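Local coordinates for DUF3829 domain-containing protein (Bacteroides thetaiotaomicron, PDB 3RH3) that is of unknown function but is an all-alpha, DUF3829-like protein of a gut bacterium, probably made as a lipoprotein, at residues K36-V41 and Q98-F103. Residues are numbered along the deposited sequence; the frame is centred on the assembly and turned at random.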
ATOM      1  N   LYS A  36       6.747  -8.325   2.352  1.00 44.46           N
ATOM      2  CA  LYS A  36       7.082  -9.716   2.651  1.00 46.33           C
ATOM      3  C   LYS A  36       8.520 -10.047   2.201  1.00 54.25           C
ATOM      4  O   LYS A  36       9.227 -10.728   2.935  1.00 55.00           O
ATOM      5  CB  LYS A  36       6.067 -10.694   2.023  1.00 48.55           C
ATOM      6  N   ASP A  37       8.968  -9.522   1.036  1.00 52.22           N
ATOM      7  CA  ASP A  37      10.330  -9.747   0.536  1.00 53.51           C
ATOM      8  C   ASP A  37      11.347  -8.966   1.370  1.00 55.02           C
ATOM      9  O   ASP A  37      12.384  -9.516   1.743  1.00 55.69           O
ATOM     10  CB  ASP A  37      10.454  -9.370  -0.960  1.00 56.39           C
ATOM     11  CG  ASP A  37       9.582 -10.204  -1.889  1.00 75.31           C
ATOM     12  OD1 ASP A  37       9.529 -11.448  -1.703  1.00 78.63           O
ATOM     13  OD2 ASP A  37       8.972  -9.622  -2.815  1.00 80.51           O
ATOM     14  N   ILE A  38      11.045  -7.691   1.666  1.00 47.87           N
ATOM     15  CA  ILE A  38      11.915  -6.824   2.459  1.00 46.61           C
ATOM     16  C   ILE A  38      12.046  -7.372   3.906  1.00 48.73           C
ATOM     17  O   ILE A  38      13.164  -7.490   4.415  1.00 49.51           O
ATOM     18  CB  ILE A  38      11.389  -5.358   2.419  1.00 47.89           C
ATOM     19  CG1 ILE A  38      11.431  -4.756   0.983  1.00 47.75           C
ATOM     20  CG2 ILE A  38      12.093  -4.457   3.433  1.00 47.78           C
ATOM     21  CD1 ILE A  38      12.825  -4.791   0.215  1.00 52.09           C
ATOM     22  N   ASN A  39      10.920  -7.741   4.535  1.00 42.66           N
ATOM     23  CA  ASN A  39      10.900  -8.239   5.914  1.00 41.90           C
ATOM     24  C   ASN A  39      11.575  -9.605   6.033  1.00 49.35           C
ATOM     25  O   ASN A  39      12.216  -9.845   7.058  1.00 51.05           O
ATOM     26  CB  ASN A  39       9.484  -8.264   6.464  1.00 37.14           C
ATOM     27  CG  ASN A  39       8.863  -6.883   6.603  1.00 51.40           C
ATOM     28  OD1 ASN A  39       9.548  -5.844   6.598  1.00 45.59           O
ATOM     29  ND2 ASN A  39       7.545  -6.838   6.713  1.00 41.65           N
ATOM     30  N   ALA A  40      11.505 -10.464   4.976  1.00 46.34           N
ATOM     31  CA  ALA A  40      12.183 -11.774   4.950  1.00 48.37           C
ATOM     32  C   ALA A  40      13.705 -11.588   4.991  1.00 54.85           C
ATOM     33  O   ALA A  40      14.410 -12.315   5.693  1.00 56.89           O
ATOM     34  CB  ALA A  40      11.790 -12.553   3.703  1.00 49.09           C
ATOM     35  N   VAL A  41      14.196 -10.584   4.253  1.00 50.80           N
ATOM     36  CA  VAL A  41      15.607 -10.232   4.184  1.00 51.37           C
ATOM     37  C   VAL A  41      16.051  -9.712   5.565  1.00 55.19           C
ATOM     38  O   VAL A  41      17.078 -10.164   6.072  1.00 55.87           O
ATOM     39  CB  VAL A  41      15.869  -9.227   3.035  1.00 53.75           C
ATOM     40  CG1 VAL A  41      17.237  -8.568   3.167  1.00 54.58           C
ATOM     41  CG2 VAL A  41      15.733  -9.915   1.680  1.00 53.43           C
ATOM     42  N   GLN A  98      20.297   0.277  -2.329  1.00 54.65           N
ATOM     43  CA  GLN A  98      21.103   0.356  -1.102  1.00 55.24           C
ATOM     44  C   GLN A  98      20.788  -0.815  -0.170  1.00 58.54           C
ATOM     45  O   GLN A  98      21.706  -1.424   0.377  1.00 60.17           O
ATOM     46  CB  GLN A  98      20.842   1.670  -0.353  1.00 56.34           C
ATOM     47  CG  GLN A  98      21.613   2.876  -0.861  1.00 81.08           C
ATOM     48  CD  GLN A  98      21.289   4.109  -0.043  1.00100.56           C
ATOM     49  OE1 GLN A  98      20.591   5.025  -0.500  1.00 93.29           O
ATOM     50  NE2 GLN A  98      21.775   4.151   1.196  1.00 91.82           N
ATOM     51  N   PHE A  99      19.487  -1.133  -0.004  1.00 51.33           N
ATOM     52  CA  PHE A  99      18.999  -2.217   0.848  1.00 50.48           C
ATOM     53  C   PHE A  99      19.569  -3.574   0.407  1.00 58.14           C
ATOM     54  O   PHE A  99      20.175  -4.274   1.227  1.00 58.22           O
ATOM     55  CB  PHE A  99      17.460  -2.257   0.852  1.00 49.30           C
ATOM     56  CG  PHE A  99      16.855  -3.274   1.794  1.00 49.24           C
ATOM     57  CD1 PHE A  99      16.601  -2.949   3.123  1.00 50.92           C
ATOM     58  CD2 PHE A  99      16.517  -4.547   1.345  1.00 49.86           C
ATOM     59  CE1 PHE A  99      16.034  -3.885   3.993  1.00 51.21           C
ATOM     60  CE2 PHE A  99      15.953  -5.483   2.214  1.00 51.83           C
ATOM     61  CZ  PHE A  99      15.721  -5.148   3.536  1.00 49.82           C
ATOM     62  N   TYR A 100      19.393  -3.930  -0.887  1.00 56.06           N
ATOM     63  CA  TYR A 100      19.868  -5.215  -1.393  1.00 57.37           C
ATOM     64  C   TYR A 100      21.382  -5.278  -1.528  1.00 63.56           C
ATOM     65  O   TYR A 100      21.920  -6.382  -1.414  1.00 64.00           O
ATOM     66  CB  TYR A 100      19.181  -5.591  -2.696  1.00 57.55           C
ATOM     67  CG  TYR A 100      17.781  -6.088  -2.435  1.00 57.43           C
ATOM     68  CD1 TYR A 100      17.558  -7.368  -1.930  1.00 60.05           C
ATOM     69  CD2 TYR A 100      16.678  -5.265  -2.636  1.00 55.88           C
ATOM     70  CE1 TYR A 100      16.272  -7.828  -1.679  1.00 60.00           C
ATOM     71  CE2 TYR A 100      15.388  -5.716  -2.392  1.00 55.64           C
ATOM     72  CZ  TYR A 100      15.191  -6.997  -1.911  1.00 65.72           C
ATOM     73  OH  TYR A 100      13.924  -7.446  -1.670  1.00 70.90           O
ATOM     74  N   ASP A 101      22.068  -4.113  -1.725  1.00 60.56           N
ATOM     75  CA  ASP A 101      23.537  -4.033  -1.766  1.00 62.56           C
ATOM     76  C   ASP A 101      24.088  -4.335  -0.378  1.00 66.38           C
ATOM     77  O   ASP A 101      25.053  -5.098  -0.249  1.00 67.29           O
ATOM     78  CB  ASP A 101      24.021  -2.650  -2.239  1.00 64.83           C
ATOM     79  N   ASN A 102      23.455  -3.733   0.662  1.00 61.02           N
ATOM     80  CA  ASN A 102      23.805  -3.924   2.063  1.00 61.57           C
ATOM     81  C   ASN A 102      23.601  -5.376   2.465  1.00 66.06           C
ATOM     82  O   ASN A 102      24.425  -5.903   3.205  1.00 67.82           O
ATOM     83  CB  ASN A 102      22.991  -3.007   2.958  1.00 60.65           C
ATOM     84  CG  ASN A 102      23.458  -1.576   2.990  1.00 68.51           C
ATOM     85  OD1 ASN A 102      24.582  -1.249   2.613  1.00 65.89           O
ATOM     86  ND2 ASN A 102      22.615  -0.694   3.495  1.00 54.87           N
ATOM     87  N   PHE A 103      22.539  -6.031   1.945  1.00 61.81           N
ATOM     88  CA  PHE A 103      22.256  -7.440   2.211  1.00 62.47           C
ATOM     89  C   PHE A 103      23.350  -8.339   1.613  1.00 68.55           C
ATOM     90  O   PHE A 103      23.795  -9.253   2.301  1.00 69.97           O
ATOM     91  CB  PHE A 103      20.865  -7.855   1.693  1.00 62.64           C
ATOM     92  CG  PHE A 103      20.546  -9.327   1.869  1.00 65.15           C
ATOM     93  CD1 PHE A 103      20.617  -9.929   3.124  1.00 68.87           C
ATOM     94  CD2 PHE A 103      20.171 -10.108   0.782  1.00 67.47           C
ATOM     95  CE1 PHE A 103      20.323 -11.287   3.285  1.00 70.36           C
ATOM     96  CE2 PHE A 103      19.876 -11.467   0.944  1.00 70.84           C
ATOM     97  CZ  PHE A 103      19.952 -12.046   2.196  1.00 69.56           C
TER
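V41 meets the three aromatic rings of segment 98-103, F99, Y100 and F103. Its CG1 makes a CH-pi contact with F103, 3.9 Å from the ring centroid and 23° off the ring normal. The methyl lies over one face, displaced toward the rim. With CG1 anti to the backbone N (chi1 165°), this methyl points at F99 and F103. It packs against F99 CE2 at 3.5 Å, and the V41 and F99 side chains meet tip to tip. The other methyl, CG2, is 4.0 Å from Y100 CE1.

The remaining apolar contacts come from I38. Its CG2 touches F99 CZ at 3.7 Å. Its CD1 reaches Y100 CE2 at 3.8 Å, and these two side chains cross at nearly a right angle. CD1 also lies 3.4 Å from Y100 OH. F99 CD2 sits over the centre of the Y100 ring.

This is helix-helix packing between the short helix 35-46 and the long helix 79-111, both in the all-alpha DUF6845 region. The segments run roughly parallel, at 30°, and their axes come no closer than 11.6 Å. The aromatic side chains span that spacing. I38 also touches S129 and L132 of helix 115-154.

No hydrogen bond links the two segments. I38 O lies at the edge of the F99 ring, near its plane, 3.6 Å from CZ. N125 of helix 115-154 hydrogen-bonds to F99 O and to the N102 side chain.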